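Long-range contacts in amine oxidase (Emericella nidulans, PDB 3PGB), which probably oxidises primary amines such as methylamine, using a copper ion and one topaquinone in each subunit: residues Gly381-Leu386 with Glu655-His660; Ser466-Val471 with Arg731-Met736; Gln647-His652 with Val689-Leu694. One frame throughout, in Å; residues are numbered along the deposited sequence.

Contacts 1 and 3 lie deep in the enzyme domain, their centres about 10 Å apart, and they meet: S658 CB and Q383 OE1 of contact 1 touch W691 CZ3, on the six-membered ring, in contact 3. Strand 532-542 lies between 374-389 and 686-698 and pairs with both, tying the two contacts together. Contact 2 stands apart, its centre about 37 Å from contact 1 and 34 Å from contact 3, where strand 464-479 meets the start of 736-742 beside the second subunit. Along the chain the order is 381-386, 466-471, 647-652, 655-660, 689-694, 731-736. Two contacts thus belong to the buried framework of the domain and the third to the dimer interface.

Contact 1: residues Gly381-Leu386 with Glu655-His660; sequences GLQEAL and EPTSAH
Q383 reaches the loop 655-660 and accepts the backbone N-H of S658 on its amide oxygen, S658 N to Q383 OE1 3.0 Å, with 153° at the hydrogen and the donor in the amide plane. Its chain is folded (chi1 and chi2 both -68°), CG beside its own backbone N and CD turned back. OE1 is also pressed against T657 CA, at 3.0 Å. The other branch, NE2, donates to a water (3.2 Å from NE2 to its oxygen) that donates to P656 O, so both ends of the amide are engaged, setting which way round it lies; P656 O also accepts from K539 NZ. S658 OG lies 3.2 Å from Q383 CB and is bonded to N537 OD1. E384 starts with CG anti to its backbone N (chi1 -179°) and then bends at chi2, and its CB meets A659 CB at 3.8 Å. Its carboxylate is held by the strand, A385 N to E384 OE1 3.0 Å on the anti lone pair, while OE2 bonds to S404 OG. T657 OG1 donates to A659 O, 2.7 Å away. Strand 374-389 is flanked by 532-542 and by 400-402, which leads to D403, the predicted proton acceptor, about 4 Å from the E384 side chain at the nearest atoms; W691 of 686-698 packs on Q383 and S658.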
ATOM      1  N   GLY A 381     -19.306  -4.547   2.942  1.00 12.55           N
ATOM      2  CA  GLY A 381     -19.825  -3.224   2.587  1.00 12.74           C
ATOM      3  C   GLY A 381     -19.515  -2.106   3.555  1.00 12.58           C
ATOM      4  O   GLY A 381     -19.339  -2.334   4.746  1.00 12.60           O
ATOM      5  N   LEU A 382     -19.440  -0.890   3.025  1.00 12.84           N
ATOM      6  CA  LEU A 382     -19.272   0.309   3.848  1.00 12.84           C
ATOM      7  C   LEU A 382     -20.416   0.420   4.859  1.00 13.11           C
ATOM      8  O   LEU A 382     -21.575   0.134   4.548  1.00 13.04           O
ATOM      9  CB  LEU A 382     -19.226   1.562   2.965  1.00 12.53           C
ATOM     10  CG  LEU A 382     -19.057   2.916   3.658  1.00 12.32           C
ATOM     11  CD1 LEU A 382     -17.815   2.943   4.561  1.00 10.81           C
ATOM     12  CD2 LEU A 382     -18.998   4.032   2.613  1.00 11.35           C
ATOM     13  N   GLN A 383     -20.071   0.810   6.077  1.00 13.43           N
ATOM     14  CA  GLN A 383     -21.043   0.923   7.154  1.00 13.66           C
ATOM     15  C   GLN A 383     -21.248   2.364   7.600  1.00 13.79           C
ATOM     16  O   GLN A 383     -22.377   2.770   7.868  1.00 13.90           O
ATOM     17  CB  GLN A 383     -20.598   0.067   8.328  1.00 13.69           C
ATOM     18  CG  GLN A 383     -20.652  -1.406   8.026  1.00 13.89           C
ATOM     19  CD  GLN A 383     -22.062  -1.873   7.861  1.00 13.99           C
ATOM     20  OE1 GLN A 383     -22.822  -1.892   8.821  1.00 14.38           O
ATOM     21  NE2 GLN A 383     -22.441  -2.216   6.635  1.00 14.28           N
ATOM     22  N   GLU A 384     -20.154   3.122   7.682  1.00 13.79           N
ATOM     23  CA  GLU A 384     -20.211   4.547   7.996  1.00 13.87           C
ATOM     24  C   GLU A 384     -18.836   5.176   7.745  1.00 13.59           C
ATOM     25  O   GLU A 384     -17.821   4.475   7.721  1.00 13.11           O
ATOM     26  CB  GLU A 384     -20.640   4.738   9.461  1.00 14.14           C
ATOM     27  CG  GLU A 384     -20.782   6.173   9.942  1.00 14.59           C
ATOM     28  CD  GLU A 384     -21.879   6.924   9.233  1.00 15.10           C
ATOM     29  OE1 GLU A 384     -21.670   7.349   8.078  1.00 16.31           O
ATOM     30  OE2 GLU A 384     -22.950   7.110   9.842  1.00 15.64           O
ATOM     31  N   ALA A 385     -18.814   6.492   7.546  1.00 13.42           N
ATOM     32  CA  ALA A 385     -17.560   7.240   7.421  1.00 13.46           C
ATOM     33  C   ALA A 385     -17.531   8.350   8.456  1.00 13.48           C
ATOM     34  O   ALA A 385     -18.476   9.134   8.555  1.00 13.52           O
ATOM     35  CB  ALA A 385     -17.418   7.828   6.023  1.00 13.21           C
ATOM     36  N   LEU A 386     -16.447   8.418   9.221  1.00 13.44           N
ATOM     37  CA  LEU A 386     -16.273   9.469  10.210  1.00 13.34           C
ATOM     38  C   LEU A 386     -15.255  10.487   9.710  1.00 13.64           C
ATOM     39  O   LEU A 386     -14.223  10.112   9.151  1.00 13.54           O
ATOM     40  CB  LEU A 386     -15.830   8.873  11.553  1.00 13.19           C
ATOM     41  CG  LEU A 386     -15.407   9.827  12.673  1.00 12.26           C
ATOM     42  CD1 LEU A 386     -16.439  10.911  12.888  1.00 12.64           C
ATOM     43  CD2 LEU A 386     -15.166   9.059  13.950  1.00 11.35           C
ATOM     44  N   GLU A 655     -28.408  -7.264  14.288  1.00 16.46           N
ATOM     45  CA  GLU A 655     -27.258  -6.359  14.205  1.00 16.36           C
ATOM     46  C   GLU A 655     -26.716  -6.349  12.775  1.00 16.25           C
ATOM     47  O   GLU A 655     -25.588  -6.786  12.533  1.00 16.39           O
ATOM     48  CB  GLU A 655     -26.149  -6.793  15.180  1.00 16.49           C
ATOM     49  CG  GLU A 655     -26.489  -6.634  16.661  1.00 16.40           C
ATOM     50  CD  GLU A 655     -25.514  -7.352  17.596  1.00 16.81           C
ATOM     51  OE1 GLU A 655     -24.575  -8.036  17.110  1.00 16.03           O
ATOM     52  OE2 GLU A 655     -25.702  -7.233  18.831  1.00 15.86           O
ATOM     53  N   PRO A 656     -27.519  -5.862  11.813  1.00 16.05           N
ATOM     54  CA  PRO A 656     -27.073  -5.866  10.413  1.00 15.84           C
ATOM     55  C   PRO A 656     -26.007  -4.815  10.111  1.00 15.83           C
ATOM     56  O   PRO A 656     -25.127  -5.050   9.277  1.00 16.01           O
ATOM     57  CB  PRO A 656     -28.359  -5.558   9.642  1.00 15.82           C
ATOM     58  CG  PRO A 656     -29.187  -4.777  10.609  1.00 15.74           C
ATOM     59  CD  PRO A 656     -28.899  -5.361  11.947  1.00 15.89           C
ATOM     60  N   THR A 657     -26.092  -3.675  10.797  1.00 15.71           N
ATOM     61  CA  THR A 657     -25.233  -2.521  10.546  1.00 15.55           C
ATOM     62  C   THR A 657     -24.561  -2.057  11.833  1.00 15.18           C
ATOM     63  O   THR A 657     -25.145  -2.152  12.905  1.00 15.44           O
ATOM     64  CB  THR A 657     -26.057  -1.324   9.989  1.00 15.77           C
ATOM     65  OG1 THR A 657     -26.970  -0.850  10.991  1.00 16.21           O
ATOM     66  CG2 THR A 657     -26.848  -1.727   8.755  1.00 15.69           C
ATOM     67  N   SER A 658     -23.344  -1.533  11.725  1.00 14.77           N
ATOM     68  CA  SER A 658     -22.647  -0.966  12.875  1.00 14.36           C
ATOM     69  C   SER A 658     -23.096   0.463  13.190  1.00 14.36           C
ATOM     70  O   SER A 658     -22.737   1.002  14.240  1.00 14.42           O
ATOM     71  CB  SER A 658     -21.139  -0.969  12.642  1.00 14.46           C
ATOM     72  OG  SER A 658     -20.793  -0.256  11.470  1.00 14.03           O
ATOM     73  N   ALA A 659     -23.862   1.080  12.288  1.00 14.09           N
ATOM     74  CA  ALA A 659     -24.325   2.450  12.485  1.00 13.85           C
ATOM     75  C   ALA A 659     -25.783   2.655  12.074  1.00 13.85           C
ATOM     76  O   ALA A 659     -26.458   1.732  11.616  1.00 13.44           O
ATOM     77  CB  ALA A 659     -23.435   3.408  11.724  1.00 13.67           C
ATOM     78  N   HIS A 660     -26.247   3.885  12.282  1.00 14.00           N
ATOM     79  CA  HIS A 660     -27.535   4.357  11.817  1.00 13.97           C
ATOM     80  C   HIS A 660     -27.344   5.806  11.395  1.00 14.32           C
ATOM     81  O   HIS A 660     -26.599   6.540  12.054  1.00 14.08           O
ATOM     82  CB  HIS A 660     -28.555   4.274  12.939  1.00 14.13           C
ATOM     83  CG  HIS A 660     -29.957   4.566  12.511  1.00 14.08           C
ATOM     84  ND1 HIS A 660     -30.408   5.844  12.260  1.00 14.39           N
ATOM     85  CD2 HIS A 660     -31.014   3.747  12.310  1.00 13.68           C
ATOM     86  CE1 HIS A 660     -31.682   5.798  11.913  1.00 14.81           C
ATOM     87  NE2 HIS A 660     -32.073   4.535  11.933  1.00 14.82           N
TER
HETATM   88  O   HOH W   1     -25.240  -3.784   6.803  1.00 15.64           O
HETATM   89  O   HOH W   2     -24.107   7.161  12.184  1.00 13.87           O

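Contact 2: residues Ser466-Val471 with Arg731-Met736; sequences SVTKNV and RETVNM
T468 lays CG2 against CG2 of T733, 3.5 Å apart, the two side chains running alongside in opposing senses. Chi1 of -58° puts T468 OG1 beside the backbone N and leaves CG2 anti to it; OG1 sits 3.6 Å from M736 CB. That CB is also close to the chain opposite, 3.3 Å from V467 O. One backbone bond joins the segments: K469 N donates to N735 O over 3.1 Å, nearly straight at 170°, and K469 CG lies 3.5 Å from the same oxygen. The K469 chain then bends away to a salt bridge with D451 and a cation-pi contact with Y419 of the second subunit. The loop before M736 is shaped by two local bonds: N735 N to T733 OG1, 3.2 Å, an ST turn, and M736 N to V734 O, 2.8 Å, closing an inverse gamma turn centred on N735. T733 OG1 also bonds to D323 of the second subunit. T468 and M736 form an antiparallel non-hydrogen-bonded pair where strand 736-742 joins 464-479, and the partner subunit's L416 and T313 pack against V467 and M736: an antiparallel pairing at a strand start, packed into the dimer interface of the copper amine oxidase.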
ATOM      1  N   SER A 466      10.772 -17.535 -15.751  1.00 19.26           N
ATOM      2  CA  SER A 466       9.328 -17.661 -15.858  1.00 19.15           C
ATOM      3  C   SER A 466       8.649 -16.508 -15.141  1.00 18.92           C
ATOM      4  O   SER A 466       9.172 -15.997 -14.146  1.00 18.84           O
ATOM      5  CB  SER A 466       8.860 -18.999 -15.287  1.00 19.11           C
ATOM      6  OG  SER A 466       8.939 -19.000 -13.879  1.00 19.52           O
ATOM      7  N   VAL A 467       7.492 -16.099 -15.665  1.00 18.45           N
ATOM      8  CA  VAL A 467       6.713 -15.000 -15.090  1.00 18.17           C
ATOM      9  C   VAL A 467       5.209 -15.194 -15.308  1.00 17.77           C
ATOM     10  O   VAL A 467       4.793 -15.731 -16.337  1.00 17.65           O
ATOM     11  CB  VAL A 467       7.117 -13.643 -15.698  1.00 18.18           C
ATOM     12  CG1 VAL A 467       6.397 -12.505 -14.980  1.00 18.13           C
ATOM     13  CG2 VAL A 467       8.621 -13.446 -15.630  1.00 18.01           C
ATOM     14  N   THR A 468       4.415 -14.772 -14.324  1.00 17.37           N
ATOM     15  CA  THR A 468       2.954 -14.771 -14.415  1.00 17.27           C
ATOM     16  C   THR A 468       2.461 -13.332 -14.321  1.00 17.24           C
ATOM     17  O   THR A 468       2.915 -12.573 -13.459  1.00 17.12           O
ATOM     18  CB  THR A 468       2.309 -15.572 -13.264  1.00 17.22           C
ATOM     19  OG1 THR A 468       2.787 -16.922 -13.279  1.00 17.79           O
ATOM     20  CG2 THR A 468       0.799 -15.580 -13.394  1.00 17.01           C
ATOM     21  N   LYS A 469       1.540 -12.954 -15.202  1.00 17.06           N
ATOM     22  CA  LYS A 469       0.987 -11.607 -15.180  1.00 17.11           C
ATOM     23  C   LYS A 469       0.049 -11.436 -13.996  1.00 16.75           C
ATOM     24  O   LYS A 469      -0.523 -12.407 -13.511  1.00 17.00           O
ATOM     25  CB  LYS A 469       0.230 -11.298 -16.476  1.00 17.48           C
ATOM     26  CG  LYS A 469       1.087 -11.305 -17.737  1.00 17.91           C
ATOM     27  CD  LYS A 469       0.407 -10.555 -18.894  1.00 18.93           C
ATOM     28  CE  LYS A 469       1.061  -9.204 -19.189  1.00 19.74           C
ATOM     29  NZ  LYS A 469       1.168  -8.307 -18.009  1.00 19.40           N
ATOM     30  N   ASN A 470      -0.095 -10.199 -13.535  1.00 16.39           N
ATOM     31  CA  ASN A 470      -1.035  -9.861 -12.469  1.00 16.26           C
ATOM     32  C   ASN A 470      -2.237  -9.130 -13.062  1.00 15.98           C
ATOM     33  O   ASN A 470      -2.293  -7.890 -13.086  1.00 16.10           O
ATOM     34  CB  ASN A 470      -0.345  -9.001 -11.399  1.00 16.26           C
ATOM     35  CG  ASN A 470      -1.242  -8.689 -10.217  1.00 16.46           C
ATOM     36  OD1 ASN A 470      -2.286  -9.303 -10.028  1.00 18.14           O
ATOM     37  ND2 ASN A 470      -0.832  -7.725  -9.412  1.00 17.45           N
ATOM     38  N   VAL A 471      -3.195  -9.909 -13.555  1.00 15.60           N
ATOM     39  CA  VAL A 471      -4.438  -9.359 -14.075  1.00 15.48           C
ATOM     40  C   VAL A 471      -5.517  -9.500 -13.008  1.00 15.32           C
ATOM     41  O   VAL A 471      -5.791 -10.612 -12.546  1.00 15.45           O
ATOM     42  CB  VAL A 471      -4.873 -10.069 -15.369  1.00 15.47           C
ATOM     43  CG1 VAL A 471      -6.134  -9.421 -15.923  1.00 15.58           C
ATOM     44  CG2 VAL A 471      -3.752 -10.024 -16.397  1.00 14.99           C
ATOM     45  N   ARG A 731      -1.349 -20.004 -10.368  1.00 16.35           N
ATOM     46  CA  ARG A 731      -0.674 -20.881 -11.328  1.00 16.48           C
ATOM     47  C   ARG A 731      -1.637 -21.545 -12.317  1.00 16.65           C
ATOM     48  O   ARG A 731      -1.203 -22.196 -13.257  1.00 16.78           O
ATOM     49  CB  ARG A 731       0.149 -21.952 -10.592  1.00 16.38           C
ATOM     50  N   GLU A 732      -2.940 -21.391 -12.120  1.00 16.88           N
ATOM     51  CA  GLU A 732      -3.900 -21.976 -13.043  1.00 17.09           C
ATOM     52  C   GLU A 732      -4.154 -21.086 -14.253  1.00 16.83           C
ATOM     53  O   GLU A 732      -4.800 -21.510 -15.208  1.00 16.91           O
ATOM     54  CB  GLU A 732      -5.200 -22.326 -12.316  1.00 17.51           C
ATOM     55  CG  GLU A 732      -6.126 -21.158 -12.032  1.00 18.72           C
ATOM     56  CD  GLU A 732      -7.214 -21.500 -11.016  1.00 20.42           C
ATOM     57  OE1 GLU A 732      -7.015 -22.407 -10.171  1.00 21.22           O
ATOM     58  OE2 GLU A 732      -8.275 -20.851 -11.068  1.00 21.25           O
ATOM     59  N   THR A 733      -3.618 -19.868 -14.234  1.00 16.63           N
ATOM     60  CA  THR A 733      -3.743 -18.969 -15.382  1.00 16.27           C
ATOM     61  C   THR A 733      -2.860 -19.396 -16.567  1.00 16.25           C
ATOM     62  O   THR A 733      -1.736 -19.887 -16.388  1.00 15.55           O
ATOM     63  CB  THR A 733      -3.419 -17.506 -15.002  1.00 16.26           C
ATOM     64  OG1 THR A 733      -3.844 -16.636 -16.058  1.00 16.71           O
ATOM     65  CG2 THR A 733      -1.931 -17.312 -14.739  1.00 15.60           C
ATOM     66  N   VAL A 734      -3.398 -19.207 -17.774  1.00 16.28           N
ATOM     67  CA  VAL A 734      -2.636 -19.372 -19.015  1.00 16.29           C
ATOM     68  C   VAL A 734      -1.725 -18.165 -19.285  1.00 16.45           C
ATOM     69  O   VAL A 734      -0.747 -18.270 -20.031  1.00 16.59           O
ATOM     70  CB  VAL A 734      -3.566 -19.598 -20.250  1.00 16.38           C
ATOM     71  CG1 VAL A 734      -4.359 -20.907 -20.109  1.00 15.83           C
ATOM     72  CG2 VAL A 734      -4.505 -18.417 -20.466  1.00 15.92           C
ATOM     73  N   ASN A 735      -2.026 -17.028 -18.667  1.00 16.53           N
ATOM     74  CA  ASN A 735      -1.304 -15.786 -18.957  1.00 16.69           C
ATOM     75  C   ASN A 735       0.024 -15.683 -18.197  1.00 17.08           C
ATOM     76  O   ASN A 735       0.281 -14.734 -17.459  1.00 16.79           O
ATOM     77  CB  ASN A 735      -2.217 -14.590 -18.712  1.00 16.43           C
ATOM     78  CG  ASN A 735      -3.436 -14.619 -19.614  1.00 15.86           C
ATOM     79  OD1 ASN A 735      -4.514 -15.039 -19.200  1.00 15.10           O
ATOM     80  ND2 ASN A 735      -3.256 -14.223 -20.868  1.00 14.14           N
ATOM     81  N   MET A 736       0.858 -16.692 -18.422  1.00 17.77           N
ATOM     82  CA  MET A 736       2.187 -16.791 -17.853  1.00 18.29           C
ATOM     83  C   MET A 736       3.110 -17.275 -18.963  1.00 18.72           C
ATOM     84  O   MET A 736       2.643 -17.664 -20.034  1.00 18.53           O
ATOM     85  CB  MET A 736       2.191 -17.790 -16.703  1.00 18.49           C
ATOM     86  CG  MET A 736       1.656 -19.172 -17.081  1.00 19.12           C
ATOM     87  SD  MET A 736       1.962 -20.423 -15.828  1.00 21.54           S
ATOM     88  CE  MET A 736       3.757 -20.367 -15.748  1.00 23.17           C
TER

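Contact 3: residues Gln647-His652 with Val689-Leu694; sequences QVTRQH and VVWLNL
W691 swings its indole out with CG anti to the carbonyl carbon, beside the backbone N (chi1 -52°), and T649 sets OG1 between its own backbone N and carbonyl carbon (chi1 65°), which brings the ring N-H onto the hydroxyl. W691 NE1 donates to T649 OG1 over 2.8 Å, almost straight at 169°, with the oxygen in the plane of the indole; the two side chains cross at about a right angle. Q647 O lies at the same edge of the ring, 3.2 Å from W691 CD1. V689, two residues back on the strand, places CG1 3.5 Å above one indole face, toward the rim. Behind the side chains runs regular antiparallel pairing: Q647 with W691 and T649 with V689 are hydrogen-bonded pairs, each with bonds in both directions, the shorter ones W691 N to Q647 O and V689 N to T649 O, both 2.7 Å. V648 and V690 pair between them without backbone bonds to each other and turn to the other face, where their CG2 methyls are 4.4 Å apart. Past the end of strand 647-650, Q651 CG rests on V689 CG2 at 3.7 Å. At the opposite end Q647 NE2 donates to W641 O and to a water, 2.8 Å from NE2, that also lies within bonding distance of W691 O; N693 ND2 bonds to Y644 O and also to W641 O. F674 meets the indole edge-to-face. R650 N and H652 NE2 bond to the calcium ligands E584 and E681, and the ligands D687 and L688 immediately precede V689. This pairing adjoins ligands of both calcium sites in the copper amine oxidase β-sandwich, and its 689-694 strand runs on to the copper ligand H698.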
ATOM      1  N   GLN A 647     -12.544  -5.409  14.938  1.00 15.11           N
ATOM      2  CA  GLN A 647     -13.531  -5.687  15.963  1.00 15.25           C
ATOM      3  C   GLN A 647     -14.390  -6.859  15.498  1.00 15.51           C
ATOM      4  O   GLN A 647     -14.914  -6.852  14.386  1.00 15.64           O
ATOM      5  CB  GLN A 647     -14.371  -4.426  16.234  1.00 15.05           C
ATOM      6  CG  GLN A 647     -13.541  -3.267  16.800  1.00 14.44           C
ATOM      7  CD  GLN A 647     -14.314  -1.975  16.950  1.00 14.44           C
ATOM      8  OE1 GLN A 647     -14.814  -1.668  18.028  1.00 14.38           O
ATOM      9  NE2 GLN A 647     -14.405  -1.199  15.871  1.00 13.61           N
ATOM     10  N   VAL A 648     -14.506  -7.877  16.338  1.00 15.79           N
ATOM     11  CA  VAL A 648     -15.220  -9.085  15.966  1.00 16.11           C
ATOM     12  C   VAL A 648     -16.389  -9.314  16.916  1.00 16.43           C
ATOM     13  O   VAL A 648     -16.228  -9.255  18.136  1.00 16.46           O
ATOM     14  CB  VAL A 648     -14.289 -10.310  15.964  1.00 16.02           C
ATOM     15  CG1 VAL A 648     -15.002 -11.501  15.378  1.00 15.33           C
ATOM     16  CG2 VAL A 648     -13.019 -10.006  15.169  1.00 16.00           C
ATOM     17  N   THR A 649     -17.564  -9.546  16.337  1.00 16.67           N
ATOM     18  CA  THR A 649     -18.778  -9.831  17.095  1.00 16.97           C
ATOM     19  C   THR A 649     -19.473 -11.029  16.489  1.00 17.47           C
ATOM     20  O   THR A 649     -19.249 -11.373  15.322  1.00 17.08           O
ATOM     21  CB  THR A 649     -19.782  -8.665  17.051  1.00 16.88           C
ATOM     22  OG1 THR A 649     -20.249  -8.487  15.708  1.00 16.85           O
ATOM     23  CG2 THR A 649     -19.151  -7.376  17.554  1.00 16.62           C
ATOM     24  N   ARG A 650     -20.338 -11.650  17.281  1.00 18.10           N
ATOM     25  CA  ARG A 650     -21.129 -12.765  16.791  1.00 18.75           C
ATOM     26  C   ARG A 650     -22.242 -12.223  15.916  1.00 18.63           C
ATOM     27  O   ARG A 650     -22.844 -11.192  16.238  1.00 18.64           O
ATOM     28  CB  ARG A 650     -21.711 -13.582  17.937  1.00 18.93           C
ATOM     29  CG  ARG A 650     -22.446 -14.795  17.444  1.00 21.13           C
ATOM     30  CD  ARG A 650     -22.764 -15.747  18.548  1.00 24.17           C
ATOM     31  NE  ARG A 650     -23.291 -16.994  18.018  1.00 26.54           N
ATOM     32  CZ  ARG A 650     -23.772 -17.984  18.766  1.00 29.01           C
ATOM     33  NH1 ARG A 650     -23.794 -17.879  20.098  1.00 29.39           N
ATOM     34  NH2 ARG A 650     -24.227 -19.093  18.178  1.00 29.56           N
ATOM     35  N   GLN A 651     -22.509 -12.918  14.813  1.00 18.59           N
ATOM     36  CA  GLN A 651     -23.520 -12.482  13.856  1.00 18.69           C
ATOM     37  C   GLN A 651     -24.922 -12.587  14.460  1.00 18.55           C
ATOM     38  O   GLN A 651     -25.258 -13.566  15.129  1.00 18.61           O
ATOM     39  CB  GLN A 651     -23.440 -13.311  12.565  1.00 18.90           C
ATOM     40  CG  GLN A 651     -24.163 -12.698  11.348  1.00 19.09           C
ATOM     41  CD  GLN A 651     -25.677 -12.910  11.346  1.00 19.50           C
ATOM     42  OE1 GLN A 651     -26.196 -13.839  11.970  1.00 19.07           O
ATOM     43  NE2 GLN A 651     -26.389 -12.039  10.636  1.00 19.10           N
ATOM     44  N   HIS A 652     -25.721 -11.556  14.221  1.00 18.31           N
ATOM     45  CA  HIS A 652     -27.135 -11.577  14.531  1.00 18.14           C
ATOM     46  C   HIS A 652     -27.857 -10.842  13.428  1.00 18.14           C
ATOM     47  O   HIS A 652     -27.323  -9.900  12.848  1.00 18.03           O
ATOM     48  CB  HIS A 652     -27.408 -10.893  15.867  1.00 18.17           C
ATOM     49  CG  HIS A 652     -26.807 -11.602  17.037  1.00 18.10           C
ATOM     50  ND1 HIS A 652     -27.120 -12.907  17.355  1.00 18.03           N
ATOM     51  CD2 HIS A 652     -25.909 -11.192  17.960  1.00 18.01           C
ATOM     52  CE1 HIS A 652     -26.438 -13.267  18.427  1.00 18.68           C
ATOM     53  NE2 HIS A 652     -25.695 -12.245  18.813  1.00 18.26           N
ATOM     54  N   VAL A 689     -18.707 -11.860  12.675  1.00 14.77           N
ATOM     55  CA  VAL A 689     -18.594 -10.766  11.725  1.00 14.18           C
ATOM     56  C   VAL A 689     -17.350  -9.975  12.093  1.00 14.00           C
ATOM     57  O   VAL A 689     -17.170  -9.598  13.253  1.00 13.97           O
ATOM     58  CB  VAL A 689     -19.812  -9.833  11.795  1.00 14.09           C
ATOM     59  CG1 VAL A 689     -19.672  -8.693  10.794  1.00 14.31           C
ATOM     60  CG2 VAL A 689     -21.075 -10.602  11.546  1.00 13.95           C
ATOM     61  N   VAL A 690     -16.482  -9.740  11.115  1.00 13.77           N
ATOM     62  CA  VAL A 690     -15.312  -8.907  11.321  1.00 13.37           C
ATOM     63  C   VAL A 690     -15.639  -7.499  10.834  1.00 13.24           C
ATOM     64  O   VAL A 690     -15.988  -7.305   9.677  1.00 12.91           O
ATOM     65  CB  VAL A 690     -14.097  -9.464  10.581  1.00 13.46           C
ATOM     66  CG1 VAL A 690     -12.862  -8.610  10.861  1.00 13.36           C
ATOM     67  CG2 VAL A 690     -13.860 -10.908  10.991  1.00 13.20           C
ATOM     68  N   TRP A 691     -15.551  -6.534  11.746  1.00 13.38           N
ATOM     69  CA  TRP A 691     -15.780  -5.126  11.445  1.00 13.32           C
ATOM     70  C   TRP A 691     -14.423  -4.428  11.318  1.00 13.22           C
ATOM     71  O   TRP A 691     -13.662  -4.377  12.278  1.00 12.89           O
ATOM     72  CB  TRP A 691     -16.608  -4.471  12.560  1.00 13.35           C
ATOM     73  CG  TRP A 691     -17.873  -5.196  12.898  1.00 13.57           C
ATOM     74  CD1 TRP A 691     -18.021  -6.213  13.795  1.00 14.50           C
ATOM     75  CD2 TRP A 691     -19.174  -4.959  12.351  1.00 13.57           C
ATOM     76  NE1 TRP A 691     -19.331  -6.627  13.837  1.00 13.98           N
ATOM     77  CE2 TRP A 691     -20.059  -5.872  12.959  1.00 13.55           C
ATOM     78  CE3 TRP A 691     -19.677  -4.064  11.404  1.00 13.43           C
ATOM     79  CZ2 TRP A 691     -21.419  -5.915  12.652  1.00 13.67           C
ATOM     80  CZ3 TRP A 691     -21.029  -4.108  11.102  1.00 13.67           C
ATOM     81  CH2 TRP A 691     -21.884  -5.025  11.725  1.00 13.20           C
ATOM     82  N   LEU A 692     -14.127  -3.896  10.134  1.00 13.39           N
ATOM     83  CA  LEU A 692     -12.807  -3.326   9.837  1.00 13.54           C
ATOM     84  C   LEU A 692     -12.878  -1.834   9.596  1.00 13.68           C
ATOM     85  O   LEU A 692     -13.771  -1.362   8.887  1.00 13.82           O
ATOM     86  CB  LEU A 692     -12.222  -3.969   8.579  1.00 13.44           C
ATOM     87  CG  LEU A 692     -12.000  -5.471   8.617  1.00 13.28           C
ATOM     88  CD1 LEU A 692     -11.639  -5.950   7.227  1.00 13.06           C
ATOM     89  CD2 LEU A 692     -10.921  -5.833   9.640  1.00 13.02           C
ATOM     90  N   ASN A 693     -11.929  -1.095  10.171  1.00 13.78           N
ATOM     91  CA  ASN A 693     -11.775   0.323   9.868  1.00 14.00           C
ATOM     92  C   ASN A 693     -10.653   0.573   8.867  1.00 14.38           C
ATOM     93  O   ASN A 693      -9.518   0.133   9.066  1.00 14.50           O
ATOM     94  CB  ASN A 693     -11.511   1.135  11.140  1.00 13.93           C
ATOM     95  CG  ASN A 693     -12.775   1.413  11.935  1.00 13.67           C
ATOM     96  OD1 ASN A 693     -13.855   1.593  11.369  1.00 13.98           O
ATOM     97  ND2 ASN A 693     -12.642   1.464  13.253  1.00 12.26           N
ATOM     98  N   LEU A 694     -10.986   1.253   7.775  1.00 14.72           N
ATOM     99  CA  LEU A 694      -9.987   1.925   6.972  1.00 15.12           C
ATOM    100  C   LEU A 694      -9.968   3.357   7.485  1.00 15.79           C
ATOM    101  O   LEU A 694     -10.981   3.844   7.990  1.00 16.48           O
ATOM    102  CB  LEU A 694     -10.342   1.875   5.487  1.00 15.01           C
ATOM    103  CG  LEU A 694     -10.555   0.495   4.851  1.00 14.41           C
ATOM    104  CD1 LEU A 694     -10.560   0.624   3.336  1.00 14.22           C
ATOM    105  CD2 LEU A 694      -9.516  -0.507   5.282  1.00 13.64           C
TER
HETATM  106  O   HOH W   3     -13.268  -2.039  13.467  1.00 18.33           O